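Local coordinates for protein probable hydrolase (Pseudomonas aeruginosa, PDB 7AL6) that is of unknown function but has the alpha/beta hydrolase fold and is probably a hydrolase, possibly a lipolytic one, at residues 182-187 with 265-270; 36-41 with 99-104; 237-242 with 256-261; 75-80 with 104-109. All blocks are in the same frame, centred on the assembly; numbering follows the deposited sequence.

Contact 1: residues 182-187 with 265-270; sequences AELLAQ and LHLDDE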
# COMPACT_ATOMS: atom_id res chain seq x y z
N ALA A 182 -32.83 0.92 -6.78
CA ALA A 182 -31.68 0.39 -7.51
C ALA A 182 -30.99 1.47 -8.34
O ALA A 182 -29.76 1.54 -8.35
CB ALA A 182 -32.11 -0.79 -8.35
N GLU A 183 -31.77 2.36 -8.96
CA GLU A 183 -31.22 3.54 -9.63
C GLU A 183 -30.43 4.43 -8.67
O GLU A 183 -29.35 4.91 -9.02
CB GLU A 183 -32.35 4.36 -10.29
CG GLU A 183 -33.00 3.61 -11.45
CD GLU A 183 -34.13 4.37 -12.16
OE1 GLU A 183 -34.49 5.50 -11.74
OE2 GLU A 183 -34.67 3.80 -13.12
N LEU A 184 -31.01 4.74 -7.51
CA LEU A 184 -30.33 5.61 -6.55
C LEU A 184 -29.00 5.00 -6.10
O LEU A 184 -27.96 5.65 -6.10
CB LEU A 184 -31.27 5.89 -5.37
CG LEU A 184 -32.42 6.84 -5.69
CD1 LEU A 184 -33.49 6.78 -4.60
CD2 LEU A 184 -31.92 8.24 -5.86
N LEU A 185 -29.01 3.72 -5.75
CA LEU A 185 -27.78 3.07 -5.38
C LEU A 185 -26.78 3.03 -6.54
O LEU A 185 -25.57 3.15 -6.31
CB LEU A 185 -28.08 1.68 -4.87
CG LEU A 185 -28.81 1.64 -3.52
CD1 LEU A 185 -29.35 0.25 -3.31
CD2 LEU A 185 -27.88 2.04 -2.39
N ALA A 186 -27.26 2.86 -7.79
CA ALA A 186 -26.39 2.80 -8.96
C ALA A 186 -25.64 4.11 -9.21
O ALA A 186 -24.54 4.08 -9.76
CB ALA A 186 -27.20 2.49 -10.23
N GLN A 187 -26.19 5.24 -8.81
CA GLN A 187 -25.55 6.56 -9.01
C GLN A 187 -24.21 6.62 -8.28
O GLN A 187 -23.37 7.35 -8.72
CB GLN A 187 -26.49 7.67 -8.58
CG GLN A 187 -27.74 7.72 -9.42
CD GLN A 187 -28.33 9.10 -9.45
OE1 GLN A 187 -28.89 9.57 -8.48
NE2 GLN A 187 -28.20 9.76 -10.58
N LEU A 265 -37.22 -0.52 2.89
CA LEU A 265 -38.43 0.30 2.86
C LEU A 265 -38.14 1.79 2.87
O LEU A 265 -38.94 2.59 2.37
CB LEU A 265 -39.36 -0.07 4.02
CG LEU A 265 -39.00 0.45 5.41
CD1 LEU A 265 -40.19 0.18 6.36
CD2 LEU A 265 -37.73 -0.20 5.96
N HIS A 266 -37.05 2.20 3.51
CA HIS A 266 -36.63 3.62 3.64
C HIS A 266 -36.17 4.18 2.30
O HIS A 266 -36.13 5.36 2.18
CB HIS A 266 -35.53 3.77 4.70
CG HIS A 266 -34.25 3.15 4.29
ND1 HIS A 266 -34.12 1.83 4.10
CD2 HIS A 266 -33.06 3.68 4.01
CE1 HIS A 266 -32.90 1.57 3.73
NE2 HIS A 266 -32.24 2.67 3.68
N LEU A 267 -35.72 3.34 1.38
CA LEU A 267 -35.23 3.77 0.05
C LEU A 267 -36.18 3.43 -1.11
O LEU A 267 -36.16 4.16 -2.08
CB LEU A 267 -33.88 3.10 -0.18
CG LEU A 267 -33.22 3.39 -1.51
CD1 LEU A 267 -32.73 4.81 -1.56
CD2 LEU A 267 -32.10 2.42 -1.77
N ASP A 268 -37.04 2.43 -0.96
CA ASP A 268 -37.89 1.92 -2.06
C ASP A 268 -38.78 3.02 -2.61
O ASP A 268 -38.86 3.14 -3.79
CB ASP A 268 -38.74 0.75 -1.61
CG ASP A 268 -37.96 -0.53 -1.60
OD1 ASP A 268 -37.05 -0.62 -2.36
OD2 ASP A 268 -38.26 -1.37 -0.80
N ASP A 269 -39.37 3.85 -1.76
CA ASP A 269 -40.29 4.85 -2.25
C ASP A 269 -40.42 5.96 -1.23
O ASP A 269 -39.93 5.85 -0.10
CB ASP A 269 -41.68 4.25 -2.57
CG ASP A 269 -42.25 3.46 -1.40
OD1 ASP A 269 -42.18 3.94 -0.24
OD2 ASP A 269 -42.72 2.34 -1.65
N GLU A 270 -41.08 7.03 -1.63
CA GLU A 270 -41.21 8.17 -0.74
C GLU A 270 -42.12 7.84 0.43
O GLU A 270 -41.92 8.36 1.52
CB GLU A 270 -41.74 9.40 -1.48
CG GLU A 270 -40.68 10.08 -2.35
CD GLU A 270 -39.51 10.66 -1.54
OE1 GLU A 270 -39.77 11.31 -0.50
OE2 GLU A 270 -38.35 10.45 -1.94

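Contact 2: residues 36-41 with 99-104; sequences WLDNAM and LGHSMG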
# COMPACT_ATOMS: atom_id res chain seq x y z
N TRP A 36 -24.94 -4.21 3.37
CA TRP A 36 -23.86 -4.90 2.64
C TRP A 36 -24.05 -4.70 1.13
O TRP A 36 -25.17 -4.87 0.68
CB TRP A 36 -23.91 -6.37 3.05
CG TRP A 36 -22.86 -7.25 2.47
CD1 TRP A 36 -21.53 -7.24 2.73
CD2 TRP A 36 -23.09 -8.40 1.66
NE1 TRP A 36 -20.91 -8.26 2.09
CE2 TRP A 36 -21.84 -8.98 1.40
CE3 TRP A 36 -24.22 -8.94 1.05
CZ2 TRP A 36 -21.70 -10.10 0.59
CZ3 TRP A 36 -24.09 -10.04 0.25
CH2 TRP A 36 -22.84 -10.61 0.03
N LEU A 37 -23.02 -4.27 0.40
CA LEU A 37 -22.96 -3.99 -1.06
C LEU A 37 -23.79 -2.76 -1.44
O LEU A 37 -23.91 -2.52 -2.59
CB LEU A 37 -23.35 -5.20 -1.92
CG LEU A 37 -22.67 -6.52 -1.58
CD1 LEU A 37 -23.09 -7.61 -2.54
CD2 LEU A 37 -21.17 -6.40 -1.54
N ASP A 38 -24.31 -1.99 -0.50
CA ASP A 38 -24.96 -0.73 -0.82
C ASP A 38 -23.95 0.41 -0.66
O ASP A 38 -22.75 0.17 -0.77
CB ASP A 38 -26.19 -0.54 0.08
CG ASP A 38 -27.29 -1.56 -0.21
OD1 ASP A 38 -27.22 -2.19 -1.28
OD2 ASP A 38 -28.21 -1.72 0.64
N ASN A 39 -24.43 1.62 -0.38
CA ASN A 39 -23.61 2.82 -0.27
C ASN A 39 -24.47 3.90 0.37
O ASN A 39 -25.64 3.68 0.69
CB ASN A 39 -23.06 3.27 -1.63
CG ASN A 39 -24.13 3.49 -2.66
OD1 ASN A 39 -24.99 4.33 -2.48
ND2 ASN A 39 -24.04 2.77 -3.79
N ALA A 40 -23.90 5.09 0.49
CA ALA A 40 -24.58 6.16 1.20
C ALA A 40 -25.88 6.59 0.53
O ALA A 40 -26.70 7.26 1.17
CB ALA A 40 -23.67 7.39 1.34
N MET A 41 -26.08 6.30 -0.74
CA MET A 41 -27.37 6.65 -1.34
C MET A 41 -28.53 5.85 -0.75
O MET A 41 -29.68 6.22 -0.96
CB MET A 41 -27.34 6.41 -2.85
CG MET A 41 -26.45 7.37 -3.66
SD MET A 41 -27.07 9.06 -3.60
CE MET A 41 -28.40 8.99 -4.81
N LEU A 99 -27.32 5.72 12.87
CA LEU A 99 -28.49 5.41 12.07
C LEU A 99 -28.06 4.33 11.11
O LEU A 99 -27.24 4.57 10.22
CB LEU A 99 -28.97 6.65 11.33
CG LEU A 99 -30.01 6.41 10.22
CD1 LEU A 99 -31.29 5.73 10.72
CD2 LEU A 99 -30.35 7.76 9.52
N GLY A 100 -28.53 3.12 11.30
CA GLY A 100 -27.99 1.99 10.58
C GLY A 100 -29.06 1.19 9.87
O GLY A 100 -30.12 0.93 10.43
N HIS A 101 -28.74 0.75 8.65
CA HIS A 101 -29.62 -0.11 7.86
C HIS A 101 -28.95 -1.46 7.66
O HIS A 101 -27.81 -1.55 7.20
CB HIS A 101 -29.99 0.52 6.50
CG HIS A 101 -30.78 -0.42 5.64
ND1 HIS A 101 -30.30 -0.95 4.46
CD2 HIS A 101 -32.01 -0.96 5.81
CE1 HIS A 101 -31.18 -1.78 3.96
NE2 HIS A 101 -32.24 -1.80 4.75
N SER A 102 -29.68 -2.52 8.03
CA SER A 102 -29.25 -3.90 7.81
C SER A 102 -27.86 -4.15 8.37
O SER A 102 -27.66 -4.04 9.59
CB SER A 102 -29.34 -4.23 6.32
OG SER A 102 -29.29 -5.62 6.14
N MET A 103 -26.89 -4.57 7.54
CA MET A 103 -25.52 -4.72 8.06
C MET A 103 -25.07 -3.50 8.87
O MET A 103 -24.29 -3.62 9.84
CB MET A 103 -24.51 -4.93 6.92
CG MET A 103 -23.10 -5.24 7.43
SD MET A 103 -21.85 -5.44 6.10
CE MET A 103 -21.77 -3.73 5.53
N GLY A 104 -25.46 -2.31 8.44
CA GLY A 104 -25.05 -1.12 9.14
C GLY A 104 -25.67 -1.03 10.51
O GLY A 104 -25.09 -0.39 11.41
O HOH W 1 -28.44 -0.06 2.58

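Contact 3: residues 237-242 with 256-261; sequences GMLAVE and RHHLPG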
# COMPACT_ATOMS: atom_id res chain seq x y z
N GLY A 237 -39.59 -7.67 5.43
CA GLY A 237 -38.15 -7.75 5.59
C GLY A 237 -37.71 -8.83 6.56
O GLY A 237 -38.17 -9.98 6.47
N MET A 238 -36.85 -8.45 7.51
CA MET A 238 -36.23 -9.37 8.47
C MET A 238 -37.17 -10.37 9.13
O MET A 238 -36.88 -11.57 9.17
CB MET A 238 -35.56 -8.53 9.57
CG MET A 238 -35.17 -9.26 10.85
SD MET A 238 -34.02 -8.24 11.85
CE MET A 238 -35.09 -6.98 12.50
N LEU A 239 -38.27 -9.89 9.70
CA LEU A 239 -39.15 -10.75 10.49
C LEU A 239 -39.89 -11.76 9.62
O LEU A 239 -40.15 -12.89 10.06
CB LEU A 239 -40.14 -9.88 11.27
CG LEU A 239 -39.54 -9.23 12.51
CD1 LEU A 239 -40.67 -8.73 13.43
CD2 LEU A 239 -38.61 -10.16 13.28
N ALA A 240 -40.27 -11.37 8.41
CA ALA A 240 -40.84 -12.34 7.47
C ALA A 240 -39.84 -13.43 7.13
O ALA A 240 -40.23 -14.57 6.87
CB ALA A 240 -41.30 -11.62 6.20
N VAL A 241 -38.54 -13.10 7.14
CA VAL A 241 -37.51 -14.07 6.82
C VAL A 241 -37.19 -14.95 8.03
O VAL A 241 -36.77 -16.10 7.86
CB VAL A 241 -36.25 -13.34 6.31
CG1 VAL A 241 -35.16 -14.32 5.92
CG2 VAL A 241 -36.61 -12.44 5.13
N GLU A 242 -37.41 -14.44 9.25
CA GLU A 242 -36.99 -15.15 10.45
C GLU A 242 -37.85 -14.73 11.65
O GLU A 242 -37.44 -13.88 12.44
CB GLU A 242 -35.51 -14.88 10.71
CG GLU A 242 -34.98 -15.42 12.02
CD GLU A 242 -35.18 -16.92 12.14
OE1 GLU A 242 -34.21 -17.67 11.86
OE2 GLU A 242 -36.30 -17.35 12.50
N ARG A 256 -39.99 -0.32 19.07
CA ARG A 256 -40.21 -1.10 17.85
C ARG A 256 -41.32 -0.44 17.06
O ARG A 256 -42.37 -0.09 17.62
CB ARG A 256 -40.52 -2.57 18.16
CG ARG A 256 -39.43 -3.34 18.88
CD ARG A 256 -39.83 -4.84 19.18
NE ARG A 256 -41.14 -4.96 19.83
CZ ARG A 256 -41.36 -4.96 21.15
NH1 ARG A 256 -40.37 -4.85 22.04
NH2 ARG A 256 -42.60 -5.07 21.60
N HIS A 257 -41.11 -0.24 15.76
CA HIS A 257 -42.14 0.30 14.89
C HIS A 257 -42.27 -0.61 13.69
O HIS A 257 -41.30 -0.85 12.96
CB HIS A 257 -41.83 1.75 14.49
CG HIS A 257 -42.15 2.74 15.57
ND1 HIS A 257 -41.29 3.00 16.62
CD2 HIS A 257 -43.26 3.46 15.81
CE1 HIS A 257 -41.85 3.86 17.44
NE2 HIS A 257 -43.04 4.17 16.97
N HIS A 258 -43.46 -1.18 13.52
CA HIS A 258 -43.73 -2.10 12.44
C HIS A 258 -44.28 -1.30 11.28
O HIS A 258 -45.28 -0.59 11.44
CB HIS A 258 -44.77 -3.15 12.86
CG HIS A 258 -44.24 -4.07 13.88
ND1 HIS A 258 -44.32 -3.80 15.24
CD2 HIS A 258 -43.51 -5.20 13.76
CE1 HIS A 258 -43.73 -4.77 15.90
NE2 HIS A 258 -43.21 -5.62 15.04
N LEU A 259 -43.64 -1.40 10.12
CA LEU A 259 -44.09 -0.61 8.99
C LEU A 259 -44.16 -1.48 7.74
O LEU A 259 -43.50 -2.52 7.66
CB LEU A 259 -43.17 0.58 8.72
CG LEU A 259 -43.16 1.70 9.76
CD1 LEU A 259 -41.99 2.65 9.50
CD2 LEU A 259 -44.46 2.43 9.68
N PRO A 260 -44.94 -1.08 6.77
CA PRO A 260 -45.06 -1.89 5.55
C PRO A 260 -43.80 -1.80 4.70
O PRO A 260 -42.97 -0.90 4.86
CB PRO A 260 -46.26 -1.29 4.82
CG PRO A 260 -46.44 0.05 5.39
CD PRO A 260 -45.74 0.16 6.71
N GLY A 261 -43.67 -2.76 3.81
CA GLY A 261 -42.67 -2.66 2.75
C GLY A 261 -41.62 -3.73 2.91
O GLY A 261 -41.71 -4.62 3.76

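Contact 4: residues 75-80 with 104-109; sequences YLLWDY and GAIVSV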
# COMPACT_ATOMS: atom_id res chain seq x y z
N TYR A 75 -12.64 -7.77 5.88
CA TYR A 75 -13.90 -7.00 5.91
C TYR A 75 -14.83 -7.65 6.94
O TYR A 75 -15.90 -8.06 6.60
CB TYR A 75 -14.56 -6.89 4.54
CG TYR A 75 -13.91 -5.95 3.55
CD1 TYR A 75 -12.90 -6.38 2.72
CD2 TYR A 75 -14.38 -4.67 3.36
CE1 TYR A 75 -12.33 -5.55 1.77
CE2 TYR A 75 -13.82 -3.83 2.43
CZ TYR A 75 -12.79 -4.27 1.62
OH TYR A 75 -12.23 -3.46 0.71
N LEU A 76 -14.37 -7.77 8.18
CA LEU A 76 -15.16 -8.34 9.30
C LEU A 76 -15.98 -7.22 9.95
O LEU A 76 -15.65 -6.07 9.78
CB LEU A 76 -14.24 -9.06 10.27
CG LEU A 76 -13.35 -10.10 9.62
CD1 LEU A 76 -12.52 -10.83 10.63
CD2 LEU A 76 -14.15 -11.06 8.78
N LEU A 77 -17.02 -7.57 10.69
CA LEU A 77 -17.98 -6.60 11.26
C LEU A 77 -17.25 -5.62 12.18
O LEU A 77 -17.56 -4.47 12.09
CB LEU A 77 -19.09 -7.35 11.99
CG LEU A 77 -20.05 -8.14 11.12
CD1 LEU A 77 -20.96 -9.00 11.96
CD2 LEU A 77 -20.86 -7.24 10.23
N TRP A 78 -16.32 -6.06 13.01
CA TRP A 78 -15.56 -5.19 13.94
C TRP A 78 -14.58 -4.28 13.18
O TRP A 78 -14.15 -3.33 13.77
CB TRP A 78 -14.90 -5.98 15.07
CG TRP A 78 -14.20 -7.21 14.62
CD1 TRP A 78 -12.92 -7.32 14.23
CD2 TRP A 78 -14.77 -8.52 14.52
NE1 TRP A 78 -12.64 -8.60 13.88
CE2 TRP A 78 -13.76 -9.36 14.04
CE3 TRP A 78 -16.03 -9.05 14.75
CZ2 TRP A 78 -13.97 -10.71 13.82
CZ3 TRP A 78 -16.24 -10.38 14.51
CH2 TRP A 78 -15.22 -11.20 14.06
N ASP A 79 -14.17 -4.65 11.97
CA ASP A 79 -13.32 -3.81 11.10
C ASP A 79 -14.13 -2.56 10.73
O ASP A 79 -13.62 -1.48 10.86
CB ASP A 79 -12.82 -4.57 9.87
CG ASP A 79 -11.93 -5.77 10.17
OD1 ASP A 79 -11.14 -5.67 11.06
OD2 ASP A 79 -12.07 -6.75 9.50
N TYR A 80 -15.40 -2.73 10.35
CA TYR A 80 -16.27 -1.58 10.07
C TYR A 80 -16.49 -0.74 11.32
O TYR A 80 -16.55 0.49 11.25
CB TYR A 80 -17.63 -2.04 9.54
CG TYR A 80 -17.66 -2.71 8.18
CD1 TYR A 80 -17.13 -2.09 7.03
CD2 TYR A 80 -18.25 -3.98 8.03
CE1 TYR A 80 -17.19 -2.73 5.79
CE2 TYR A 80 -18.29 -4.62 6.81
CZ TYR A 80 -17.77 -3.98 5.68
OH TYR A 80 -17.82 -4.63 4.48
N GLY A 104 -25.46 -2.31 8.44
CA GLY A 104 -25.05 -1.12 9.14
C GLY A 104 -25.67 -1.03 10.51
O GLY A 104 -25.09 -0.39 11.41
N ALA A 105 -26.87 -1.61 10.68
CA ALA A 105 -27.50 -1.71 11.99
C ALA A 105 -26.75 -2.70 12.86
O ALA A 105 -26.52 -2.46 14.04
CB ALA A 105 -28.97 -2.12 11.87
N ILE A 106 -26.28 -3.79 12.25
CA ILE A 106 -25.50 -4.77 13.00
C ILE A 106 -24.22 -4.14 13.53
O ILE A 106 -23.84 -4.37 14.69
CB ILE A 106 -25.20 -5.98 12.11
CG1 ILE A 106 -26.51 -6.70 11.79
CG2 ILE A 106 -24.20 -6.87 12.81
CD1 ILE A 106 -26.35 -7.76 10.77
N VAL A 107 -23.55 -3.34 12.69
CA VAL A 107 -22.29 -2.72 13.08
C VAL A 107 -22.54 -1.72 14.20
O VAL A 107 -21.75 -1.59 15.14
CB VAL A 107 -21.63 -2.05 11.85
CG1 VAL A 107 -20.48 -1.16 12.28
CG2 VAL A 107 -21.12 -3.11 10.90
N SER A 108 -23.66 -1.02 14.11
CA SER A 108 -24.03 -0.03 15.10
C SER A 108 -24.22 -0.67 16.46
O SER A 108 -23.78 -0.10 17.48
CB SER A 108 -25.32 0.67 14.69
OG SER A 108 -25.18 1.45 13.52
N VAL A 109 -24.90 -1.83 16.50
CA VAL A 109 -25.13 -2.53 17.77
C VAL A 109 -23.82 -2.98 18.38
O VAL A 109 -23.63 -2.90 19.60
CB VAL A 109 -26.08 -3.73 17.56
CG1 VAL A 109 -26.06 -4.70 18.78
CG2 VAL A 109 -27.52 -3.27 17.28

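Contact 1: residues 182-187 with 265-270
Leu-267 points its isobutyl group between Leu-184 and Leu-185, joining two parts of the alpha/beta hydrolase fold: helix 179-189, and the short, weakly bonded helical turn 265-268 that follows strand 255-259 of the central sheet. The evidence is how its methyls are shared out. CD1 lies 3.7 Å from Leu-184 CD1, the two side chains passing alongside and pointing opposite ways, while CD2 sits 3.8 Å from both CG and CD1 of Leu-185. With CG of Leu-267 trans to the backbone N (chi1 179°), the branch extends toward the helix; the two leucines opposite hold CG beside their own backbone N instead (chi1 -73° and -69°), and the receiving surface is Leu-184 CD1 with CG and CD1 of Leu-185. The CB of Leu-185 is aimed less directly at the turn than that of Leu-184. Contact is apolar throughout, and polar bonds tie segment 265-270 to its neighbours: Leu-267 O accepts from Arg-45 NE, and Glu-270, just after the turn, forms salt bridges with Arg-45 and Lys-49. Leu-3 of a second subunit packs on Leu-184. On the neighbouring imidazole of His-266, Leu-267 CB lies 4.2 Å above the ring plane, over its centre.

Contact 2: residues 36-41 with 99-104
Met-103 lays its thioether against the base of Trp-36, with SD 3.8 Å from both CB and CD1 of the tryptophan. The sulfur stands 4.8 Å from the centroid of the five-membered ring and 69° off its normal, an oblique Met-aromatic contact. The methionine runs extended from its backbone (chi1 -174°) and bends only at chi3, which folds CE back to 3.8 Å from Trp-36 CA. The indole itself leads away, and Leu-37 CG packs over the centre of one of its faces.

Met-103 directly follows Ser-102, the central serine of a Gly-100/Ser-102/Gly-104 pattern that fits the nucleophile elbow of alpha/beta hydrolases; the positive phi of Ser-102, 53°, matches the strained turn between strand 96-101 and helix 103-114. Ser-102 OG is hydrogen-bonded to His-263 NE2, consistent with a Ser-His-Asp triad.

Deeper in, a water joins the segments. It donates to Asp-38 OD2 at 2.6 Å and is hydrogen-bonded to His-101 ND1 at 2.8 Å, bridging two groups that do not touch directly. Arg-170 forms a salt bridge with Asp-38 OD1, and His-264 NE2 is hydrogen-bonded to OD2 of Asp-38. The other imidazole nitrogen, His-101 NE2, is hydrogen-bonded to His-263 O.

Contact 3: residues 237-242 with 256-261
The backbones of Gly-237 and Gly-261 approach to 7.4 Å between their CA atoms, whereas the next matched pair, Leu-239 and His-258, stands 10.0 Å apart, so main chain meets main chain at one end of the contact and side chains span the wider gap at the other. At the glycine end the closest pair is Gly-237 N and Gly-261 O, 4.1 Å apart, a packing approach too long for a hydrogen bond. Gly-261 has a positive phi of 114°, a backbone region accessible chiefly to glycine.

At the wider end, Leu-239 is directed at the strand and presents its CD1 to the imidazole of His-258. That methyl reaches the ring at its edge, near the ring plane, 4.3 Å from NE2, and therefore does not stack over a face. The histidine's CB does not aim straight at the helix, but the ring end comes nearer to it.

In the alpha/beta hydrolase fold these segments lie at one edge of the central sheet: 256-261 includes most of strand 255-259, one of its two outermost strands, which runs parallel to strand 229-234. The short helix 238-241, within the other segment, follows that neighbouring strand. Gly-237 is the N-cap residue of this helix, and its O accepts from Val-241 N at 3.2 Å. The first helical amide, Met-238 N, is hydrogen-bonded to Asp-126 OD2, the carboxylate of the probable Ser-His-Asp triad. Arg-246, on helix 245-250, packs against both Leu-239 and His-258.

Contact 4: residues 75-80 with 104-109
Leu-77 and Tyr-80 both place CG trans to their own carbonyl carbon (chi1 -69° and -66°), which directs the two branches from one face of helix 77-91 toward Ile-106 and Val-107. In Val-107, chi1 of 168° puts CG1 opposite the backbone N and leaves CG2 beside that N, facing Leu-77 and Tyr-80. This second methyl gathers much of the contact: it is 3.9 Å from Tyr-80 CB, 4.0 Å from Leu-77 O and 4.2 Å from Leu-77 CD2. Its neighbour CG1 also reaches Tyr-80 CB, at 4.1 Å. The valine lies roughly perpendicular to the tyrosine side chain; the phenol ring then leads away, so the tyrosine makes its closest approach through its CB.

The leucine splits its methyls between two residues of the facing helix. CD2 serves Val-107, whereas CD1 lies 4.0 Å from Ile-106 CG2. The contacts between side chains are all apolar; the approach to Leu-77 O is methyl against backbone carbonyl. The backbones come near enough for Leu-77 and Val-107 to stand 6.1 Å apart at their CA atoms.

Polar bonds order each segment separately. Leu-76 N donates to Asp-79 OD2 at 2.8 Å, on the anti side of that oxygen and somewhat out of the carboxylate plane, at the start of helix 77-91. Within 104-109, Gly-104 O accepts from both the amide and the hydroxyl of Ser-108.

Met-103, one residue before this segment, packs on Leu-77 and Tyr-80, and Val-107 also touches Leu-33 of the sheet. Such packing joins helix 77-91 to helix 103-114, the helix that leaves the probable nucleophile elbow of an alpha/beta hydrolase.

In the fold
Contact 2 is central: its centre is 10 Å from that of contact 4 and 12 Å from that of contact 1, and it touches both. Contacts 2 and 4 share Gly-104 and helix 103-114, and their segments alternate along the chain; both close before contacts 1 and 3 open. Leu-185 O and Asn-39 ND2 probably share a hydrogen bond between contacts 1 and 2. Contact 3, nested within the chain loop that contact 1 closes, touches contact 1 where Leu-265 packs on Leu-259 and Pro-260. It stays about 8 Å, between nearest atoms, from contacts 2 and 4. Contact 2, holding the probable nucleophile Ser-102, thus meets one contact from each part of the chain.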